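Local coordinates for protein aminoglycoside-O-phosphotransferase VIII (Streptomyces rimosus, PDB 4H05) that phosphorylates aminoglycoside antibiotics at the 3'-hydroxyl with ATP as phosphate donor, a kinase reaction that confers antibiotic resistance, at residues A224-R228 with Y266-D270; R219-L223 with W254-S259; A30-V35 with V47-A51. All blocks are in the same frame, centred on the assembly; numbering follows the deposited sequence.

Contact 1. Residues A224-R228 with Y266-D270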
loop_
_atom_site.group_PDB
_atom_site.type_symbol
_atom_site.label_atom_id
_atom_site.label_comp_id
_atom_site.label_asym_id
_atom_site.label_seq_id
_atom_site.Cartn_x
_atom_site.Cartn_y
_atom_site.Cartn_z
ATOM N N ALA A 224 7.821 -8.969 1.431
ATOM C CA ALA A 224 7.977 -9.331 0.043
ATOM C C ALA A 224 7.990 -8.077 -0.780
ATOM O O ALA A 224 8.863 -7.891 -1.644
ATOM C CB ALA A 224 6.852 -10.290 -0.420
ATOM N N LEU A 225 7.032 -7.171 -0.520
ATOM C CA LEU A 225 6.866 -6.090 -1.452
ATOM C C LEU A 225 7.875 -5.033 -1.172
ATOM O O LEU A 225 8.379 -4.447 -2.053
ATOM C CB LEU A 225 5.472 -5.452 -1.414
ATOM C CG LEU A 225 4.192 -6.300 -1.496
ATOM C CD1 LEU A 225 3.038 -5.458 -2.044
ATOM C CD2 LEU A 225 4.337 -7.657 -2.150
ATOM N N VAL A 226 8.122 -4.725 0.075
ATOM C CA VAL A 226 9.158 -3.781 0.361
ATOM C C VAL A 226 10.465 -4.243 -0.213
ATOM O O VAL A 226 11.229 -3.396 -0.701
ATOM C CB VAL A 226 9.344 -3.515 1.887
ATOM C CG1 VAL A 226 10.787 -3.711 2.263
ATOM C CG2 VAL A 226 9.001 -2.105 2.116
ATOM N N LEU A 227 10.779 -5.556 -0.122
ATOM C CA LEU A 227 12.133 -6.025 -0.589
ATOM C C LEU A 227 12.209 -6.104 -2.094
ATOM O O LEU A 227 13.258 -5.888 -2.690
ATOM C CB LEU A 227 12.539 -7.355 0.036
ATOM C CG LEU A 227 12.838 -7.278 1.533
ATOM C CD1 LEU A 227 12.650 -8.665 2.101
ATOM C CD2 LEU A 227 14.246 -6.716 1.905
ATOM N N ARG A 228 11.076 -6.366 -2.744
ATOM C CA ARG A 228 11.047 -6.343 -4.192
ATOM C C ARG A 228 11.333 -4.941 -4.680
ATOM O O ARG A 228 11.944 -4.787 -5.722
ATOM C CB ARG A 228 9.684 -6.817 -4.732
ATOM C CG ARG A 228 9.503 -6.669 -6.239
ATOM C CD ARG A 228 8.367 -5.641 -6.480
ATOM N NE ARG A 228 7.087 -6.273 -6.336
ATOM C CZ ARG A 228 5.914 -5.750 -5.927
ATOM N NH1 ARG A 228 5.681 -4.467 -5.576
ATOM N NH2 ARG A 228 4.892 -6.611 -5.893
ATOM N N TYR A 266 4.510 -14.193 -1.780
ATOM C CA TYR A 266 3.777 -12.933 -1.608
ATOM C C TYR A 266 4.076 -11.945 -2.710
ATOM O O TYR A 266 3.242 -11.099 -3.034
ATOM C CB TYR A 266 3.934 -12.379 -0.153
ATOM C CG TYR A 266 3.156 -13.229 0.868
ATOM C CD1 TYR A 266 1.763 -13.166 0.922
ATOM C CD2 TYR A 266 3.785 -14.104 1.722
ATOM C CE1 TYR A 266 1.047 -13.943 1.770
ATOM C CE2 TYR A 266 3.044 -14.912 2.615
ATOM C CZ TYR A 266 1.682 -14.845 2.558
ATOM O OH TYR A 266 0.947 -15.598 3.338
ATOM N N ARG A 267 5.199 -12.113 -3.409
ATOM C CA ARG A 267 5.414 -11.390 -4.645
ATOM C C ARG A 267 4.451 -11.872 -5.739
ATOM O O ARG A 267 4.004 -11.064 -6.548
ATOM C CB ARG A 267 6.869 -11.528 -5.187
ATOM C CG ARG A 267 7.973 -10.619 -4.612
ATOM C CD ARG A 267 9.286 -10.647 -5.489
ATOM N NE ARG A 267 10.170 -11.370 -4.619
ATOM C CZ ARG A 267 10.634 -12.600 -4.730
ATOM N NH1 ARG A 267 10.539 -13.313 -5.820
ATOM N NH2 ARG A 267 11.277 -13.077 -3.678
ATOM N N LEU A 268 4.208 -13.179 -5.802
ATOM C CA LEU A 268 3.291 -13.769 -6.773
ATOM C C LEU A 268 1.849 -13.391 -6.463
ATOM O O LEU A 268 1.072 -12.935 -7.345
ATOM C CB LEU A 268 3.437 -15.314 -6.788
ATOM C CG LEU A 268 2.359 -16.064 -7.537
ATOM C CD1 LEU A 268 2.348 -15.737 -9.051
ATOM C CD2 LEU A 268 2.508 -17.583 -7.209
ATOM N N LEU A 269 1.488 -13.505 -5.197
ATOM C CA LEU A 269 0.128 -13.011 -4.839
ATOM C C LEU A 269 -0.174 -11.600 -5.330
ATOM O O LEU A 269 -1.313 -11.276 -5.785
ATOM C CB LEU A 269 -0.081 -13.116 -3.327
ATOM C CG LEU A 269 -1.445 -12.678 -2.797
ATOM C CD1 LEU A 269 -2.536 -13.589 -3.386
ATOM C CD2 LEU A 269 -1.436 -12.645 -1.246
ATOM N N ASP A 270 0.839 -10.765 -5.242
ATOM C CA ASP A 270 0.648 -9.379 -5.527
ATOM C C ASP A 270 0.434 -9.122 -7.008
ATOM O O ASP A 270 -0.118 -8.100 -7.367
ATOM C CB ASP A 270 1.803 -8.514 -5.001
ATOM C CG ASP A 270 1.420 -7.012 -4.886
ATOM O OD1 ASP A 270 0.315 -6.664 -4.384
ATOM O OD2 ASP A 270 2.192 -6.155 -5.345
HETATM O O HOH W 1 10.633 -9.774 -2.094
HETATM O O HOH W 2 5.205 -8.691 -7.347
HETATM O O HOH W 3 2.535 -3.440 -4.851
#

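Contact 2. Residues R219-L223 with W254-S259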
loop_
_atom_site.group_PDB
_atom_site.type_symbol
_atom_site.label_atom_id
_atom_site.label_comp_id
_atom_site.label_asym_id
_atom_site.label_seq_id
_atom_site.Cartn_x
_atom_site.Cartn_y
_atom_site.Cartn_z
ATOM N N ARG A 219 3.337 -11.666 8.028
ATOM C CA ARG A 219 4.309 -10.591 7.874
ATOM C C ARG A 219 5.055 -10.620 6.563
ATOM O O ARG A 219 5.444 -9.538 6.071
ATOM C CB ARG A 219 5.334 -10.592 9.017
ATOM C CG ARG A 219 6.325 -11.785 8.963
ATOM C CD ARG A 219 7.185 -11.929 10.183
ATOM N NE ARG A 219 6.403 -12.242 11.351
ATOM C CZ ARG A 219 6.251 -11.469 12.425
ATOM N NH1 ARG A 219 6.819 -10.283 12.540
ATOM N NH2 ARG A 219 5.501 -11.916 13.404
ATOM N N HIS A 220 5.311 -11.790 5.975
ATOM C CA HIS A 220 6.002 -11.813 4.651
ATOM C C HIS A 220 5.200 -11.111 3.589
ATOM O O HIS A 220 5.717 -10.684 2.532
ATOM C CB HIS A 220 6.421 -13.248 4.251
ATOM C CG HIS A 220 7.461 -13.845 5.171
ATOM N ND1 HIS A 220 8.788 -13.865 4.850
ATOM C CD2 HIS A 220 7.370 -14.342 6.433
ATOM C CE1 HIS A 220 9.484 -14.364 5.882
ATOM N NE2 HIS A 220 8.619 -14.704 6.822
ATOM N N SER A 221 3.911 -10.900 3.815
ATOM C CA SER A 221 3.176 -10.107 2.793
ATOM C C SER A 221 3.705 -8.682 2.692
ATOM O O SER A 221 3.474 -8.007 1.677
ATOM C CB SER A 221 1.671 -10.028 3.148
ATOM O OG SER A 221 1.549 -9.542 4.481
ATOM N N ASP A 222 4.261 -8.162 3.787
ATOM C CA ASP A 222 4.847 -6.810 3.792
ATOM C C ASP A 222 6.313 -6.843 3.367
ATOM O O ASP A 222 6.783 -6.012 2.526
ATOM C CB ASP A 222 4.695 -6.127 5.144
ATOM C CG ASP A 222 3.319 -5.503 5.375
ATOM O OD1 ASP A 222 2.518 -5.360 4.451
ATOM O OD2 ASP A 222 3.036 -5.219 6.543
ATOM N N LEU A 223 7.034 -7.830 3.916
ATOM C CA LEU A 223 8.452 -8.002 3.582
ATOM C C LEU A 223 8.699 -8.191 2.089
ATOM O O LEU A 223 9.682 -7.671 1.555
ATOM C CB LEU A 223 9.019 -9.174 4.367
ATOM C CG LEU A 223 9.115 -8.937 5.884
ATOM C CD1 LEU A 223 9.495 -10.167 6.692
ATOM C CD2 LEU A 223 10.067 -7.771 6.126
ATOM N N TRP A 254 12.672 -8.864 15.214
ATOM C CA TRP A 254 12.062 -10.176 15.092
ATOM C C TRP A 254 13.154 -11.168 14.835
ATOM O O TRP A 254 13.885 -11.062 13.856
ATOM C CB TRP A 254 11.061 -10.117 13.972
ATOM C CG TRP A 254 10.427 -11.407 13.598
ATOM C CD1 TRP A 254 9.410 -12.102 14.258
ATOM C CD2 TRP A 254 10.685 -12.159 12.371
ATOM N NE1 TRP A 254 9.086 -13.228 13.568
ATOM C CE2 TRP A 254 9.812 -13.311 12.415
ATOM C CE3 TRP A 254 11.519 -11.974 11.275
ATOM C CZ2 TRP A 254 9.804 -14.255 11.396
ATOM C CZ3 TRP A 254 11.520 -12.921 10.278
ATOM C CH2 TRP A 254 10.679 -14.037 10.330
ATOM N N ASP A 255 13.291 -12.106 15.762
ATOM C CA ASP A 255 14.400 -13.083 15.771
ATOM C C ASP A 255 14.324 -14.139 14.617
ATOM O O ASP A 255 15.360 -14.713 14.244
ATOM C CB ASP A 255 14.450 -13.784 17.151
ATOM C CG ASP A 255 13.108 -14.466 17.497
ATOM O OD1 ASP A 255 12.920 -14.956 18.635
ATOM O OD2 ASP A 255 12.222 -14.505 16.600
ATOM N N GLY A 256 13.130 -14.415 14.063
ATOM C CA GLY A 256 13.052 -15.184 12.811
ATOM C C GLY A 256 13.978 -14.490 11.799
ATOM O O GLY A 256 14.396 -13.351 12.056
ATOM N N ALA A 257 14.335 -15.076 10.652
ATOM C CA ALA A 257 13.815 -16.311 10.067
ATOM C C ALA A 257 13.155 -15.957 8.746
ATOM O O ALA A 257 12.142 -16.531 8.403
ATOM C CB ALA A 257 12.836 -17.022 10.982
ATOM N N VAL A 258 13.724 -15.031 7.978
ATOM C CA VAL A 258 13.028 -14.544 6.802
ATOM C C VAL A 258 13.054 -15.573 5.701
ATOM O O VAL A 258 14.115 -15.925 5.278
ATOM C CB VAL A 258 13.565 -13.214 6.277
ATOM C CG1 VAL A 258 12.666 -12.714 5.146
ATOM C CG2 VAL A 258 13.647 -12.156 7.397
ATOM N N SER A 259 11.894 -16.102 5.271
ATOM C CA SER A 259 11.826 -17.191 4.240
ATOM C C SER A 259 11.753 -16.719 2.769
ATOM O O SER A 259 10.811 -16.024 2.372
ATOM C CB SER A 259 10.622 -18.111 4.484
ATOM O OG SER A 259 10.074 -18.561 3.225
#

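Contact 3. Residues A30-V35 with V47-A51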
loop_
_atom_site.group_PDB
_atom_site.type_symbol
_atom_site.label_atom_id
_atom_site.label_comp_id
_atom_site.label_asym_id
_atom_site.label_seq_id
_atom_site.Cartn_x
_atom_site.Cartn_y
_atom_site.Cartn_z
ATOM N N ALA A 30 -9.678 6.533 -15.381
ATOM C CA ALA A 30 -11.158 6.584 -15.603
ATOM C C ALA A 30 -11.628 7.961 -16.126
ATOM O O ALA A 30 -10.973 8.515 -16.990
ATOM C CB ALA A 30 -11.913 6.157 -14.342
ATOM N N SER A 31 -12.749 8.499 -15.624
ATOM C CA SER A 31 -13.096 9.937 -15.818
ATOM C C SER A 31 -11.976 10.797 -15.185
ATOM O O SER A 31 -10.873 10.883 -15.739
ATOM C CB SER A 31 -14.493 10.306 -15.231
ATOM O OG SER A 31 -15.603 9.907 -16.033
ATOM N N GLY A 32 -12.240 11.420 -14.035
ATOM C CA GLY A 32 -11.183 12.049 -13.252
ATOM C C GLY A 32 -10.874 11.154 -12.057
ATOM O O GLY A 32 -10.762 11.651 -10.939
ATOM N N ALA A 33 -10.686 9.850 -12.293
ATOM C CA ALA A 33 -10.754 8.836 -11.230
ATOM C C ALA A 33 -9.443 8.341 -10.613
ATOM O O ALA A 33 -9.127 7.159 -10.732
ATOM C CB ALA A 33 -11.560 7.630 -11.710
ATOM N N GLY A 34 -8.749 9.211 -9.879
ATOM C CA GLY A 34 -7.634 8.795 -9.065
ATOM C C GLY A 34 -7.346 9.567 -7.777
ATOM O O GLY A 34 -8.071 9.460 -6.797
ATOM N N VAL A 35 -6.215 10.270 -7.794
ATOM C CA VAL A 35 -5.552 10.758 -6.616
ATOM C C VAL A 35 -5.205 12.221 -6.849
ATOM O O VAL A 35 -4.603 12.542 -7.854
ATOM C CB VAL A 35 -4.255 9.960 -6.347
ATOM C CG1 VAL A 35 -3.465 10.574 -5.156
ATOM C CG2 VAL A 35 -4.586 8.474 -6.067
ATOM N N VAL A 47 -6.906 13.621 -1.768
ATOM C CA VAL A 47 -8.264 13.164 -2.199
ATOM C C VAL A 47 -8.106 12.018 -3.156
ATOM O O VAL A 47 -7.313 12.094 -4.094
ATOM C CB VAL A 47 -9.050 14.253 -2.897
ATOM C CG1 VAL A 47 -10.296 13.681 -3.533
ATOM C CG2 VAL A 47 -9.319 15.430 -1.951
ATOM N N LYS A 48 -8.776 10.918 -2.845
ATOM C CA LYS A 48 -8.759 9.712 -3.653
ATOM C C LYS A 48 -10.204 9.479 -4.063
ATOM O O LYS A 48 -11.110 9.560 -3.245
ATOM C CB LYS A 48 -8.219 8.487 -2.874
ATOM C CG LYS A 48 -6.714 8.530 -2.662
ATOM C CD LYS A 48 -6.084 7.416 -1.819
ATOM C CE LYS A 48 -6.527 6.041 -2.190
ATOM N NZ LYS A 48 -5.902 5.022 -1.305
ATOM N N VAL A 49 -10.401 9.219 -5.343
ATOM C CA VAL A 49 -11.702 8.804 -5.840
ATOM C C VAL A 49 -11.428 7.546 -6.654
ATOM O O VAL A 49 -10.458 7.482 -7.412
ATOM C CB VAL A 49 -12.346 9.944 -6.701
ATOM C CG1 VAL A 49 -13.834 9.696 -6.950
ATOM C CG2 VAL A 49 -12.184 11.290 -6.006
ATOM N N ALA A 50 -12.248 6.522 -6.472
ATOM C CA ALA A 50 -11.946 5.259 -7.117
ATOM C C ALA A 50 -13.047 4.748 -8.073
ATOM O O ALA A 50 -14.275 4.789 -7.752
ATOM C CB ALA A 50 -11.657 4.223 -6.083
ATOM N N ALA A 51 -12.547 4.245 -9.219
ATOM C CA ALA A 51 -13.320 3.506 -10.243
ATOM C C ALA A 51 -13.717 2.048 -9.811
ATOM O O ALA A 51 -12.901 1.124 -9.900
ATOM C CB ALA A 51 -12.532 3.494 -11.570
#

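Contact 1. Residues A224-R228 with Y266-D270
In the helical C-terminal lobe of this kinase-like fold, helix 220-230 packs against the final helix of the chain, 260-270; the axes of segments 224-228 and 266-270 pass 9.6 Å apart at 90°. The backbones come closest where Ala224 CA lies 5.7 Å from Arg267 CA. Tyr266 begins the second segment, and its CB packs on the CB of Ala224 at 3.6 Å; the small alanine side chain allows this close approach. From CB onward the Tyr266 ring leads away from 224-228, toward His220 and Ser221 earlier on the same helix. Tyr266 O lies 3.7 Å from Leu225 CD2.

Arg267 follows, lying along the side of the interface. Its aliphatic CD rests 3.9 Å from Arg228 CB, while Arg267 NE donates to water 1 at 3.0 Å, and this water donates to Ala224 O at 2.6 Å. Water 2 likewise joins Arg228 NH2 (2.6 Å) to Arg267 O (2.8 Å). Leu268 turns away to pack on helix 167-177, and Leu269 touches Thr140 of helix 137-150.

Asp270 completes the segment. Its two carboxylate oxygens take different partners, OD1 Arg213 and OD2 Arg228, whose long side chain can span the gap between helices. Leu225 CD1 lies 3.5 Å from Asp270 OD2, and the Leu225 side chain also touches Asp190, the predicted proton acceptor, placing the crossing beside the probable catalytic site. The salt bridge itself is a nearly straight hydrogen bond, 2.8 Å from Arg228 NH2 to Asp270 OD2 with an angle of 163°, at the edge of the guanidinium.

Contact 2. Residues R219-L223 with W254-S259
Arg219 lays its guanidinium flat over the indole of Trp254, the two planes only 9° apart and their centres 3.9 Å from each other. The cation sits above the five-membered ring, with CZ 3.9 Å from its centroid, while Arg219 CD makes a CH-pi contact with the six-membered ring, also 3.9 Å from the centroid. Arginine suits this place because a face-on stack keeps its N-H groups available at the edge: NE forms a salt bridge with Asp183 and NH1 a hydrogen bond with Tyr250.

One residue on, His220 fills the space between the helix start and the loop, its imidazole lying against Val258 and the backbone of Ser259 and reaching Trp254 as well. Leu223, a turn later, adds a looser apolar touch, its CD1 4.4 Å from Val258 CG1. The peptide bond before Ala257 is modelled as cis, in a poorly ordered part of the loop. Ser259 then takes the N-cap position of helix 260-270, its hydroxyl OG capping the backbone N of Lys262.

Lying away from the predicted catalytic and magnesium sites, this is a cation-pi stack with helix-to-loop packing, joining the start of helix 220-230 to the connection between helices 240-251 and 260-270 in the C-terminal lobe.

Contact 3. Residues A30-V35 with V47-A51
Antiparallel pairing begins here, as the loop ahead of strand 35-40 comes alongside strand 43-50. Val35 and Lys48 form a non-hydrogen-bonded pair with CA atoms 4.5 Å apart, and next to it Val49 N donates to Gly34 O at 2.8 Å, nearly straight at 167°. Two CA-H...O contacts accompany it at the Val35-Lys48 pair, Lys48 CA to Gly34 O at 3.2 Å and Val35 CA to Val47 O at 3.4 Å. Beyond Gly34 the strand pairing lapses: the glycine has phi/psi of -149/-112, a conformation few other residues adopt easily, and the chain bends into the loop.

The methyl groups of alanines make the contacts there, Ala30 CB meeting Ala51 CB at 3.9 Å and Ala33 CB reaching Ala51 CB at 4.3 Å. Val35 and Lys48 project to one face, with Val35 CG2 4.0 Å from Lys48 CG. Val49, beta-branched as suits a strand and apolar as suits burial, packs on Met7 and Leu11 of helix 6-17. The ammonium of Lys48 (NZ) bridges Glu61 of helix 54-71 and Asp210, a predicted magnesium ligand.

A strand lysine paired with a helix glutamate, near a glycine-containing loop joining two antiparallel strands, is characteristic of the nucleotide-binding N-terminal lobe of the protein kinase-like fold, consistent with ATP binding here.

How the contacts relate
From the N terminus, contact 3 comes first, closing a short, largely beta loop in which 47-51, in the five-stranded sheet, returns beside 30-35, the loop leading into strand 35-40. It is complete long before the others open. The chain then runs on to helix 220-230, which serves both remaining contacts: 219-223 waits for 254-259, and 224-228 for 266-270, so contacts 2 and 1 cross along the sequence. They also touch in space, Tyr266 CB lying 3.6 Å from His220 O, and together hold the 254-259 loop and the last helix against helix 220-230. Contact 3 lies on the opposite side of the chain's centre, its centre about 25 Å from that of contact 1 and 34 Å from that of contact 2.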